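Local atomic coordinates of ATP phosphoribosyltransferase regulatory subunit (Bacillus halodurans, PDB entry 3OD1), a protein that is probably required, as the HisZ partner of HisG, for the first step of histidine biosynthesis and may allow its feedback regulation by histidine. Residues B[50-55]-B[89-94]; B[60-65]-B[275-280]; B[103-108]-B[142-147]; B[299-304]-B[310-315]. All blocks are in the same frame, centred on the assembly; numbering follows the deposited sequence.

Contact 1: B[50-55]-B[89-94]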
loop_
_atom_site.group_PDB
_atom_site.type_symbol
_atom_site.label_atom_id
_atom_site.label_comp_id
_atom_site.label_asym_id
_atom_site.label_seq_id
_atom_site.Cartn_x
_atom_site.Cartn_y
_atom_site.Cartn_z
ATOM N N THR B 50 2.838 -2.081 9.747
ATOM C CA THR B 50 2.856 -3.446 9.280
ATOM C C THR B 50 2.975 -4.417 10.460
ATOM O O THR B 50 2.469 -5.529 10.410
ATOM C CB THR B 50 4.017 -3.646 8.298
ATOM O OG1 THR B 50 3.801 -2.810 7.155
ATOM C CG2 THR B 50 4.103 -5.103 7.858
ATOM N N LEU B 51 3.634 -3.978 11.528
ATOM C CA LEU B 51 3.871 -4.835 12.687
ATOM C C LEU B 51 3.109 -4.345 13.912
ATOM O O LEU B 51 3.157 -3.157 14.244
ATOM C CB LEU B 51 5.364 -4.854 13.021
ATOM C CG LEU B 51 6.260 -5.562 11.999
ATOM C CD1 LEU B 51 7.715 -5.144 12.175
ATOM C CD2 LEU B 51 6.115 -7.062 12.136
ATOM N N GLU B 52 2.413 -5.261 14.574
ATOM C CA GLU B 52 1.792 -4.976 15.867
ATOM C C GLU B 52 2.318 -6.003 16.866
ATOM O O GLU B 52 2.845 -7.052 16.471
ATOM C CB GLU B 52 0.256 -5.050 15.778
ATOM C CG GLU B 52 -0.388 -4.113 14.750
ATOM C CD GLU B 52 -0.733 -2.740 15.313
ATOM O OE1 GLU B 52 -0.421 -2.472 16.489
ATOM O OE2 GLU B 52 -1.318 -1.926 14.577
ATOM N N TYR B 53 2.212 -5.703 18.160
ATOM C CA TYR B 53 2.535 -6.693 19.186
ATOM C C TYR B 53 1.539 -7.834 19.169
ATOM O O TYR B 53 0.336 -7.621 19.030
ATOM C CB TYR B 53 2.521 -6.069 20.583
ATOM C CG TYR B 53 3.746 -5.264 20.900
ATOM C CD1 TYR B 53 4.992 -5.865 21.012
ATOM C CD2 TYR B 53 3.657 -3.886 21.095
ATOM C CE1 TYR B 53 6.124 -5.102 21.309
ATOM C CE2 TYR B 53 4.764 -3.129 21.392
ATOM C CZ TYR B 53 5.994 -3.736 21.497
ATOM O OH TYR B 53 7.085 -2.957 21.797
ATOM N N TYR B 54 2.039 -9.052 19.321
ATOM C CA TYR B 54 1.166 -10.214 19.411
ATOM C C TYR B 54 0.281 -10.180 20.661
ATOM O O TYR B 54 -0.928 -10.426 20.589
ATOM C CB TYR B 54 2.003 -11.489 19.411
ATOM C CG TYR B 54 1.243 -12.717 19.832
ATOM C CD1 TYR B 54 0.207 -13.218 19.058
ATOM C CD2 TYR B 54 1.573 -13.390 20.998
ATOM C CE1 TYR B 54 -0.482 -14.355 19.439
ATOM C CE2 TYR B 54 0.890 -14.523 21.387
ATOM C CZ TYR B 54 -0.137 -14.998 20.610
ATOM O OH TYR B 54 -0.814 -16.128 21.000
ATOM N N GLU B 55 0.891 -9.873 21.802
ATOM C CA GLU B 55 0.200 -9.995 23.084
ATOM C C GLU B 55 -0.947 -9.000 23.238
ATOM O O GLU B 55 -1.837 -9.206 24.046
ATOM C CB GLU B 55 1.185 -9.865 24.250
ATOM C CG GLU B 55 2.141 -11.042 24.384
ATOM C CD GLU B 55 1.428 -12.374 24.622
ATOM O OE1 GLU B 55 0.211 -12.371 24.923
ATOM O OE2 GLU B 55 2.093 -13.428 24.508
ATOM N N ILE B 89 -7.198 -0.400 14.115
ATOM C CA ILE B 89 -7.982 0.830 14.164
ATOM C C ILE B 89 -8.531 1.066 15.583
ATOM O O ILE B 89 -8.587 2.197 16.050
ATOM C CB ILE B 89 -9.087 0.855 13.092
ATOM C CG1 ILE B 89 -8.455 1.146 11.722
ATOM C CG2 ILE B 89 -10.147 1.899 13.437
ATOM C CD1 ILE B 89 -9.398 0.992 10.565
ATOM N N ALA B 90 -8.896 -0.007 16.276
ATOM C CA ALA B 90 -9.355 0.131 17.658
ATOM C C ALA B 90 -8.243 0.725 18.529
ATOM O O ALA B 90 -8.493 1.619 19.348
ATOM C CB ALA B 90 -9.823 -1.210 18.212
ATOM N N ARG B 91 -7.019 0.234 18.347
ATOM C CA ARG B 91 -5.869 0.785 19.066
ATOM C C ARG B 91 -5.705 2.271 18.769
ATOM O O ARG B 91 -5.486 3.082 19.666
ATOM C CB ARG B 91 -4.564 0.042 18.725
ATOM C CG ARG B 91 -3.322 0.616 19.468
ATOM C CD ARG B 91 -2.001 -0.080 19.087
ATOM N NE ARG B 91 -1.805 -0.154 17.636
ATOM C CZ ARG B 91 -1.731 0.896 16.822
ATOM N NH1 ARG B 91 -1.821 2.130 17.304
ATOM N NH2 ARG B 91 -1.574 0.711 15.513
ATOM N N LEU B 92 -5.812 2.618 17.494
ATOM C CA LEU B 92 -5.615 3.990 17.047
ATOM C C LEU B 92 -6.648 4.880 17.713
ATOM O O LEU B 92 -6.318 5.933 18.268
ATOM C CB LEU B 92 -5.765 4.037 15.527
ATOM C CG LEU B 92 -5.037 5.085 14.695
ATOM C CD1 LEU B 92 -5.421 4.918 13.244
ATOM C CD2 LEU B 92 -5.401 6.467 15.177
ATOM N N VAL B 93 -7.900 4.435 17.666
ATOM C CA VAL B 93 -9.032 5.163 18.226
ATOM C C VAL B 93 -8.896 5.434 19.722
ATOM O O VAL B 93 -9.243 6.522 20.178
ATOM C CB VAL B 93 -10.363 4.421 17.960
ATOM C CG1 VAL B 93 -11.515 5.067 18.736
ATOM C CG2 VAL B 93 -10.659 4.410 16.465
ATOM N N ALA B 94 -8.405 4.452 20.478
ATOM C CA ALA B 94 -8.295 4.596 21.928
ATOM C C ALA B 94 -7.038 5.353 22.355
ATOM O O ALA B 94 -6.870 5.637 23.532
ATOM C CB ALA B 94 -8.338 3.242 22.614
#

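Contact 2: B[60-65]-B[275-280]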
loop_
_atom_site.group_PDB
_atom_site.type_symbol
_atom_site.label_atom_id
_atom_site.label_comp_id
_atom_site.label_asym_id
_atom_site.label_seq_id
_atom_site.Cartn_x
_atom_site.Cartn_y
_atom_site.Cartn_z
ATOM N N VAL B 60 -6.341 -9.894 20.355
ATOM C CA VAL B 60 -7.728 -9.415 20.326
ATOM C C VAL B 60 -8.293 -9.371 18.909
ATOM O O VAL B 60 -9.453 -9.027 18.701
ATOM C CB VAL B 60 -7.891 -8.044 21.016
ATOM C CG1 VAL B 60 -7.482 -8.150 22.473
ATOM C CG2 VAL B 60 -7.067 -6.977 20.297
ATOM N N SER B 61 -7.462 -9.722 17.936
ATOM C CA SER B 61 -7.902 -9.826 16.547
ATOM C C SER B 61 -8.950 -10.925 16.377
ATOM O O SER B 61 -8.956 -11.914 17.123
ATOM C CB SER B 61 -6.703 -10.124 15.641
ATOM O OG SER B 61 -7.130 -10.433 14.329
ATOM N N ALA B 62 -9.828 -10.753 15.391
ATOM C CA ALA B 62 -10.817 -11.778 15.056
ATOM C C ALA B 62 -10.164 -12.993 14.400
ATOM O O ALA B 62 -10.736 -14.078 14.370
ATOM C CB ALA B 62 -11.892 -11.204 14.136
ATOM N N ILE B 63 -8.964 -12.795 13.864
ATOM C CA ILE B 63 -8.208 -13.858 13.208
ATOM C C ILE B 63 -7.714 -14.862 14.240
ATOM O O ILE B 63 -7.158 -14.476 15.267
ATOM C CB ILE B 63 -7.012 -13.273 12.416
ATOM C CG1 ILE B 63 -7.509 -12.135 11.528
ATOM C CG2 ILE B 63 -6.347 -14.347 11.566
ATOM C CD1 ILE B 63 -8.718 -12.502 10.685
ATOM N N LEU B 64 -7.936 -16.145 13.972
ATOM C CA LEU B 64 -7.607 -17.195 14.940
ATOM C C LEU B 64 -6.114 -17.260 15.151
ATOM O O LEU B 64 -5.339 -17.006 14.230
ATOM C CB LEU B 64 -8.122 -18.553 14.460
ATOM C CG LEU B 64 -9.516 -18.963 14.940
ATOM C CD1 LEU B 64 -10.366 -17.746 15.288
ATOM C CD2 LEU B 64 -10.192 -19.850 13.908
ATOM N N ASP B 65 -5.708 -17.601 16.365
ATOM C CA ASP B 65 -4.301 -17.597 16.724
ATOM C C ASP B 65 -3.436 -18.394 15.738
ATOM O O ASP B 65 -2.338 -17.975 15.379
ATOM C CB ASP B 65 -4.128 -18.134 18.140
ATOM C CG ASP B 65 -2.748 -17.870 18.692
ATOM O OD1 ASP B 65 -2.511 -16.769 19.241
ATOM O OD2 ASP B 65 -1.895 -18.772 18.578
HETATM N N MSE B 275 -16.781 -17.666 16.454
HETATM C CA MSE B 275 -17.352 -18.247 17.666
HETATM C C MSE B 275 -17.667 -17.220 18.759
HETATM O O MSE B 275 -18.535 -17.469 19.602
HETATM C CB MSE B 275 -16.473 -19.384 18.207
HETATM C CG MSE B 275 -16.376 -20.591 17.274
HETATM SE SE MSE B 275 -18.088 -21.521 17.074
HETATM C CE MSE B 275 -18.220 -22.298 18.873
ATOM N N SER B 276 -16.994 -16.070 18.757
ATOM C CA SER B 276 -17.188 -15.112 19.861
ATOM C C SER B 276 -17.089 -13.626 19.493
ATOM O O SER B 276 -17.681 -12.768 20.143
ATOM C CB SER B 276 -16.179 -15.395 20.971
ATOM O OG SER B 276 -14.860 -15.419 20.443
ATOM N N TYR B 277 -16.336 -13.330 18.454
ATOM C CA TYR B 277 -15.932 -11.958 18.157
ATOM C C TYR B 277 -17.091 -11.010 17.836
ATOM O O TYR B 277 -17.154 -9.904 18.367
ATOM C CB TYR B 277 -14.944 -12.005 17.004
ATOM C CG TYR B 277 -14.426 -10.690 16.506
ATOM C CD1 TYR B 277 -13.266 -10.131 17.049
ATOM C CD2 TYR B 277 -15.039 -10.039 15.436
ATOM C CE1 TYR B 277 -12.755 -8.943 16.570
ATOM C CE2 TYR B 277 -14.530 -8.840 14.947
ATOM C CZ TYR B 277 -13.383 -8.303 15.522
ATOM O OH TYR B 277 -12.854 -7.115 15.050
ATOM N N TYR B 278 -17.999 -11.438 16.967
ATOM C CA TYR B 278 -19.155 -10.613 16.618
ATOM C C TYR B 278 -20.250 -10.762 17.658
ATOM O O TYR B 278 -20.462 -11.851 18.193
ATOM C CB TYR B 278 -19.684 -10.962 15.228
ATOM C CG TYR B 278 -18.679 -10.734 14.129
ATOM C CD1 TYR B 278 -18.505 -9.477 13.573
ATOM C CD2 TYR B 278 -17.902 -11.787 13.644
ATOM C CE1 TYR B 278 -17.566 -9.267 12.553
ATOM C CE2 TYR B 278 -16.973 -11.592 12.634
ATOM C CZ TYR B 278 -16.808 -10.337 12.092
ATOM O OH TYR B 278 -15.878 -10.165 11.088
ATOM N N THR B 279 -20.954 -9.665 17.919
ATOM C CA THR B 279 -21.918 -9.594 19.010
ATOM C C THR B 279 -23.370 -9.449 18.540
ATOM O O THR B 279 -24.307 -9.575 19.325
ATOM C CB THR B 279 -21.581 -8.406 19.934
ATOM O OG1 THR B 279 -21.520 -7.196 19.161
ATOM C CG2 THR B 279 -20.234 -8.633 20.599
ATOM N N GLY B 280 -23.569 -9.175 17.262
ATOM C CA GLY B 280 -24.909 -8.874 16.795
ATOM C C GLY B 280 -25.131 -9.135 15.325
ATOM O O GLY B 280 -24.891 -10.239 14.846
HETATM O O HOH W 1 -10.356 -7.844 14.519
#

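Contact 3: B[103-108]-B[142-147]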
loop_
_atom_site.group_PDB
_atom_site.type_symbol
_atom_site.label_atom_id
_atom_site.label_comp_id
_atom_site.label_asym_id
_atom_site.label_seq_id
_atom_site.Cartn_x
_atom_site.Cartn_y
_atom_site.Cartn_z
ATOM N N PRO B 103 -19.319 9.681 17.014
ATOM C CA PRO B 103 -18.831 8.497 16.298
ATOM C C PRO B 103 -17.688 8.805 15.331
ATOM O O PRO B 103 -17.604 9.902 14.771
ATOM C CB PRO B 103 -20.058 8.039 15.496
ATOM C CG PRO B 103 -21.180 8.966 15.869
ATOM C CD PRO B 103 -20.547 10.202 16.398
ATOM N N LEU B 104 -16.825 7.819 15.128
ATOM C CA LEU B 104 -15.736 7.931 14.174
ATOM C C LEU B 104 -15.983 7.034 12.971
ATOM O O LEU B 104 -16.448 5.893 13.105
ATOM C CB LEU B 104 -14.422 7.550 14.838
ATOM C CG LEU B 104 -13.891 8.605 15.803
ATOM C CD1 LEU B 104 -12.893 7.986 16.770
ATOM C CD2 LEU B 104 -13.268 9.748 15.005
ATOM N N ARG B 105 -15.683 7.572 11.797
ATOM C CA ARG B 105 -15.839 6.858 10.540
ATOM C C ARG B 105 -14.479 6.812 9.861
ATOM O O ARG B 105 -13.974 7.824 9.355
ATOM C CB ARG B 105 -16.870 7.554 9.654
ATOM C CG ARG B 105 -18.313 7.327 10.114
ATOM C CD ARG B 105 -19.289 8.182 9.361
ATOM N NE ARG B 105 -20.652 7.764 9.644
ATOM C CZ ARG B 105 -21.352 8.166 10.701
ATOM N NH1 ARG B 105 -20.813 9.002 11.583
ATOM N NH2 ARG B 105 -22.586 7.714 10.884
ATOM N N LEU B 106 -13.878 5.632 9.879
ATOM C CA LEU B 106 -12.523 5.465 9.399
ATOM C C LEU B 106 -12.505 4.377 8.342
ATOM O O LEU B 106 -13.386 3.507 8.322
ATOM C CB LEU B 106 -11.598 5.126 10.565
ATOM C CG LEU B 106 -11.463 6.215 11.638
ATOM C CD1 LEU B 106 -10.827 5.669 12.896
ATOM C CD2 LEU B 106 -10.642 7.387 11.138
ATOM N N ALA B 107 -11.505 4.433 7.467
ATOM C CA ALA B 107 -11.426 3.529 6.321
ATOM C C ALA B 107 -9.983 3.133 6.074
ATOM O O ALA B 107 -9.056 3.778 6.578
ATOM C CB ALA B 107 -11.998 4.187 5.035
ATOM N N TYR B 108 -9.783 2.065 5.308
ATOM C CA TYR B 108 -8.427 1.614 5.019
ATOM C C TYR B 108 -8.387 0.876 3.694
ATOM O O TYR B 108 -9.406 0.404 3.208
ATOM C CB TYR B 108 -7.930 0.685 6.129
ATOM C CG TYR B 108 -8.815 -0.533 6.299
ATOM C CD1 TYR B 108 -9.920 -0.498 7.138
ATOM C CD2 TYR B 108 -8.567 -1.705 5.588
ATOM C CE1 TYR B 108 -10.751 -1.616 7.296
ATOM C CE2 TYR B 108 -9.392 -2.827 5.729
ATOM C CZ TYR B 108 -10.479 -2.779 6.589
ATOM O OH TYR B 108 -11.303 -3.887 6.723
ATOM N N ASP B 142 -26.097 0.396 11.536
ATOM C CA ASP B 142 -26.144 -0.952 10.949
ATOM C C ASP B 142 -26.449 -0.882 9.445
ATOM O O ASP B 142 -25.750 -1.471 8.627
ATOM C CB ASP B 142 -27.223 -1.800 11.625
ATOM C CG ASP B 142 -26.825 -2.281 13.016
ATOM O OD1 ASP B 142 -25.639 -2.179 13.390
ATOM O OD2 ASP B 142 -27.719 -2.785 13.726
ATOM N N GLY B 143 -27.509 -0.159 9.094
ATOM C CA GLY B 143 -27.909 -0.014 7.700
ATOM C C GLY B 143 -26.898 0.748 6.870
ATOM O O GLY B 143 -26.663 0.417 5.705
ATOM N N GLU B 144 -26.290 1.770 7.468
ATOM C CA GLU B 144 -25.283 2.573 6.766
ATOM C C GLU B 144 -24.100 1.749 6.250
ATOM O O GLU B 144 -23.746 1.850 5.083
ATOM C CB GLU B 144 -24.770 3.718 7.646
ATOM C CG GLU B 144 -23.656 4.559 6.989
ATOM C CD GLU B 144 -23.032 5.574 7.948
ATOM O OE1 GLU B 144 -23.698 5.974 8.931
ATOM O OE2 GLU B 144 -21.863 5.955 7.735
ATOM N N VAL B 145 -23.471 0.949 7.102
ATOM C CA VAL B 145 -22.295 0.211 6.632
ATOM C C VAL B 145 -22.653 -0.815 5.553
ATOM O O VAL B 145 -21.856 -1.071 4.662
ATOM C CB VAL B 145 -21.489 -0.457 7.778
ATOM C CG1 VAL B 145 -20.983 0.599 8.759
ATOM C CG2 VAL B 145 -22.326 -1.505 8.487
ATOM N N ILE B 146 -23.845 -1.400 5.625
ATOM C CA ILE B 146 -24.246 -2.369 4.610
ATOM C C ILE B 146 -24.573 -1.653 3.302
ATOM O O ILE B 146 -24.144 -2.086 2.234
ATOM C CB ILE B 146 -25.448 -3.230 5.070
ATOM C CG1 ILE B 146 -25.029 -4.165 6.222
ATOM C CG2 ILE B 146 -26.004 -4.017 3.903
ATOM C CD1 ILE B 146 -26.200 -4.940 6.861
ATOM N N ALA B 147 -25.311 -0.547 3.404
ATOM C CA ALA B 147 -25.668 0.271 2.251
ATOM C C ALA B 147 -24.444 0.867 1.560
ATOM O O ALA B 147 -24.408 0.969 0.339
ATOM C CB ALA B 147 -26.654 1.371 2.657
#

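Contact 4: B[299-304]-B[310-315]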
loop_
_atom_site.group_PDB
_atom_site.type_symbol
_atom_site.label_atom_id
_atom_site.label_comp_id
_atom_site.label_asym_id
_atom_site.label_seq_id
_atom_site.Cartn_x
_atom_site.Cartn_y
_atom_site.Cartn_z
ATOM N N ARG B 299 -21.365 -6.199 13.698
ATOM C CA ARG B 299 -21.113 -5.594 15.009
ATOM C C ARG B 299 -20.098 -6.342 15.840
ATOM O O ARG B 299 -20.168 -7.556 15.974
ATOM C CB ARG B 299 -22.401 -5.519 15.817
ATOM C CG ARG B 299 -23.388 -4.547 15.287
ATOM C CD ARG B 299 -23.556 -3.405 16.246
ATOM N NE ARG B 299 -24.090 -2.255 15.534
ATOM C CZ ARG B 299 -23.612 -1.026 15.642
ATOM N NH1 ARG B 299 -22.585 -0.783 16.449
ATOM N NH2 ARG B 299 -24.173 -0.039 14.950
ATOM N N TYR B 300 -19.172 -5.597 16.433
ATOM C CA TYR B 300 -18.190 -6.175 17.341
ATOM C C TYR B 300 -18.075 -5.281 18.593
ATOM O O TYR B 300 -17.062 -4.624 18.810
ATOM C CB TYR B 300 -16.845 -6.355 16.611
ATOM C CG TYR B 300 -16.309 -5.093 15.939
ATOM C CD1 TYR B 300 -15.358 -4.312 16.574
ATOM C CD2 TYR B 300 -16.755 -4.688 14.677
ATOM C CE1 TYR B 300 -14.856 -3.161 15.999
ATOM C CE2 TYR B 300 -16.251 -3.517 14.081
ATOM C CZ TYR B 300 -15.295 -2.764 14.766
ATOM O OH TYR B 300 -14.759 -1.603 14.239
ATOM N N ASP B 301 -19.130 -5.277 19.410
ATOM C CA ASP B 301 -19.330 -4.249 20.436
ATOM C C ASP B 301 -18.441 -4.349 21.680
ATOM O O ASP B 301 -18.513 -3.482 22.545
ATOM C CB ASP B 301 -20.798 -4.209 20.897
ATOM C CG ASP B 301 -21.727 -3.563 19.874
ATOM O OD1 ASP B 301 -21.246 -3.016 18.852
ATOM O OD2 ASP B 301 -22.956 -3.604 20.099
ATOM N N GLU B 302 -17.616 -5.386 21.774
ATOM C CA GLU B 302 -16.761 -5.556 22.954
ATOM C C GLU B 302 -15.265 -5.315 22.682
ATOM O O GLU B 302 -14.444 -5.337 23.599
ATOM C CB GLU B 302 -16.976 -6.939 23.578
ATOM C CG GLU B 302 -18.407 -7.161 24.063
ATOM C CD GLU B 302 -18.866 -6.058 25.012
ATOM O OE1 GLU B 302 -18.031 -5.542 25.793
ATOM O OE2 GLU B 302 -20.062 -5.698 24.970
ATOM N N LEU B 303 -14.900 -5.065 21.436
ATOM C CA LEU B 303 -13.479 -4.870 21.136
ATOM C C LEU B 303 -12.909 -3.585 21.735
ATOM O O LEU B 303 -11.863 -3.616 22.382
ATOM C CB LEU B 303 -13.214 -4.903 19.633
ATOM C CG LEU B 303 -11.749 -4.772 19.200
ATOM C CD1 LEU B 303 -10.915 -5.957 19.692
ATOM C CD2 LEU B 303 -11.662 -4.663 17.688
ATOM N N LEU B 304 -13.581 -2.456 21.520
ATOM C CA LEU B 304 -13.028 -1.176 21.970
ATOM C C LEU B 304 -12.786 -1.145 23.477
ATOM O O LEU B 304 -11.891 -0.432 23.952
ATOM C CB LEU B 304 -13.894 0.011 21.523
ATOM C CG LEU B 304 -13.546 0.630 20.157
ATOM C CD1 LEU B 304 -12.161 1.273 20.172
ATOM C CD2 LEU B 304 -13.630 -0.405 19.044
ATOM N N PRO B 310 -14.428 1.910 25.668
ATOM C CA PRO B 310 -15.596 1.109 25.280
ATOM C C PRO B 310 -16.464 1.855 24.288
ATOM O O PRO B 310 -16.722 3.051 24.464
ATOM C CB PRO B 310 -16.364 0.937 26.597
ATOM C CG PRO B 310 -15.337 1.090 27.662
ATOM C CD PRO B 310 -14.321 2.071 27.130
ATOM N N ALA B 311 -16.907 1.150 23.254
ATOM C CA ALA B 311 -17.874 1.695 22.312
ATOM C C ALA B 311 -18.489 0.561 21.527
ATOM O O ALA B 311 -17.881 -0.494 21.382
ATOM C CB ALA B 311 -17.211 2.678 21.367
ATOM N N GLN B 312 -19.712 0.775 21.051
ATOM C CA GLN B 312 -20.304 -0.102 20.060
ATOM C C GLN B 312 -19.568 0.177 18.755
ATOM O O GLN B 312 -19.016 1.263 18.565
ATOM C CB GLN B 312 -21.810 0.177 19.924
ATOM C CG GLN B 312 -22.539 0.211 21.260
ATOM C CD GLN B 312 -24.012 0.565 21.118
ATOM O OE1 GLN B 312 -24.825 -0.273 20.723
ATOM N NE2 GLN B 312 -24.361 1.812 21.441
ATOM N N ALA B 313 -19.506 -0.816 17.875
ATOM C CA ALA B 313 -18.774 -0.651 16.622
ATOM C C ALA B 313 -19.253 -1.646 15.581
ATOM O O ALA B 313 -19.646 -2.772 15.905
ATOM C CB ALA B 313 -17.266 -0.782 16.840
ATOM N N THR B 314 -19.273 -1.201 14.332
ATOM C CA THR B 314 -19.533 -2.111 13.230
ATOM C C THR B 314 -18.678 -1.712 12.043
ATOM O O THR B 314 -17.902 -0.765 12.136
ATOM C CB THR B 314 -21.034 -2.192 12.867
ATOM O OG1 THR B 314 -21.215 -3.163 11.833
ATOM C CG2 THR B 314 -21.572 -0.837 12.404
ATOM N N GLY B 315 -18.802 -2.439 10.934
ATOM C CA GLY B 315 -18.037 -2.122 9.746
ATOM C C GLY B 315 -18.007 -3.292 8.785
ATOM O O GLY B 315 -18.745 -4.252 8.964
HETATM O O HOH W 2 -16.203 -2.408 20.301
HETATM O O HOH W 3 -16.486 -1.805 23.605
#

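Contact 1: B[50-55]-B[89-94]
R91 NH2 donates to E52 OE2 at 2.8 Å, and the bond is almost straight (176°), lying in the plane of the guanidinium and meeting the syn lone pair of the oxygen. Beside it R91 NE reaches E52 OE1 at 2.9 Å, but this second bond is more bent, at 145°, consistent with carboxylate and guanidinium planes turned against each other. The grip is therefore side-on and bidentate, one nitrogen to each oxygen. R91 runs out extended from helix 86-94 and then bends at chi3 (51°), which turns the NE edge to the acid; E52 comes from the opposite direction, off strand 51-53 of a small antiparallel sheet. Long side chains suit the gap, the CA atoms of E52 and R91 being 10.1 Å apart. The remaining terminal nitrogen, NH1, forms a salt bridge with D18 of the second subunit. A leucine in place of R91 would probably leave both E52 and that D18 without their cationic mate. Both E52 and R91 are buried, so the ion pair is likely to stabilise each charge where water is scarce, and the guanidinium joins strand, helix and dimer interface through a single group.

Contact 2: B[60-65]-B[275-280]
With CG swung opposite the backbone N (chi1 178°) and the ring plane perpendicular to the plane of CA, CB and CG (chi2 90°), Y277 reaches out from its loop and presents one face to A62. The methyl CB of A62 lies over the centre of that face, in a CH-pi contact. Alanine suits the place, being small enough to let the two loops come close, with CA atoms of A62 and Y277 6.0 Å apart. At the rim of the same ring, near its plane, V60 O lies 3.9 Å from Y277 CE1. A water bridges the polar ends: it is 2.7 Å from Y277 OH and accepts from A62 N at 3.1 Å. The 60-65 side is shaped by an ST turn just after helix 54-60, in which S61 OG accepts from I63 N at 3.0 Å; S61 OG is also hydrogen-bonded to D84. The other loop, S276 to G280, resembles the paired-tyrosine YYTG signature of histidyl-tRNA synthetases, consistent with the class II family. A serine in place of Y277 would probably strip the A62 methyl of its aromatic cover and leave the bridging water without its phenolic partner. Within this loop the edge of Y277 stands over the neighbouring ring, its CD2 3.6 Å above the plane of Y278, while L303 packs against Y277 from helix 303-306.

Contact 3: B[103-108]-B[142-147]
R105 and E144 make the whole of this contact, meeting as a flat, two-pronged ion pair. R105 NE donates to E144 OE2 at 2.9 Å and R105 NH2 to E144 OE1 at 2.8 Å, with both N-H directions nearly straight (177° and 176°). Each oxygen is met on its syn lone pair, and the two groups lie almost in one plane, so the side-on edge of the guanidinium fits the open end of the carboxylate with little distortion. R105 leaves strand 104-113 with CG opposite its carbonyl carbon (chi1 -75°) and runs extended as far as NE; E144 is likewise extended from helix 139-155. Such length is needed, as the nearest CA atoms of the two backbones, those of R105 and V145, are 10.1 Å apart. In fold terms the bridge fastens a helix to the face of the large mixed sheet of the class II synthetase-like core. The strand that carries R105 pairs with strand 125-134 to form the hairpin corresponding to motif 2 of that family, and L133 from the second strand packs against both R105 and E144. Further partners fix the two polar ends. E144 OE2 also accepts from Y43 OH, so this buried oxygen is held by two donors. On the far side of the guanidinium, R105 NH1 bonds to Q368 of the second subunit, while V366 of that subunit packs on R105 and its L367 on E144; these three residues belong to its C-terminal domain.

Contact 4: B[299-304]-B[310-315]
The methyl of A313 sits over one face of the Y300 ring, offset toward its rim, with A313 CB 3.5 Å from Y300 CZ in a CH-pi contact that suits small alanine. The backbones hold the same pair: Y300 N donates to A313 O at 2.9 Å. A313 N in turn gives its hydrogen to D301 OD1 at 3.0 Å, reaching the oxygen on its anti side and 31° out of the carboxylate plane. R299 crosses T314 at a slant, with T314 CG2 over one face of the guanidinium, 3.7 Å from R299 NH2. Y300 adopts the crowded position between its N and carbonyl carbon (chi1 54°), which brings the ring over A313. Further along, L304 CB packs on A311 CB at 4.3 Å, and a water accepting from A311 N is within hydrogen-bonding distance of D301 O. The outer shell fixes the long side chains: D142 forms a salt bridge with R299 NE, D136 O takes R299 NH2, and E132 accepts from Y300 OH. The type I turn from Y300 to L303 begins the link between neighbouring antiparallel strands 295-298 and 313-319, where the GGRYDEL sequence characteristic of histidyl-tRNA synthetase relatives leads toward the strand of class II motif 3.

Overall arrangement
From the N terminus, contact 1 closes a loop of 33 residues, bringing the small three-stranded sheet to helix 86-94. Contact 2 opens at 60-65, inside that loop, and closes only at 275-280, so the two cross; Y54 and D65 join them. Contact 3, nested within the long loop of contact 2, follows contact 1 in series and ties strand 104-113 to helix 139-155; I89 and V93 pack on this strand. Contact 4 comes last, a short loop leading into strand 313-319. It meets contact 2 through the T279-R299 backbone bond, contact 3 through D142 and R299, and contact 1 through L303 and L304 on A90. Contacts 1 and 3 both also reach the second subunit.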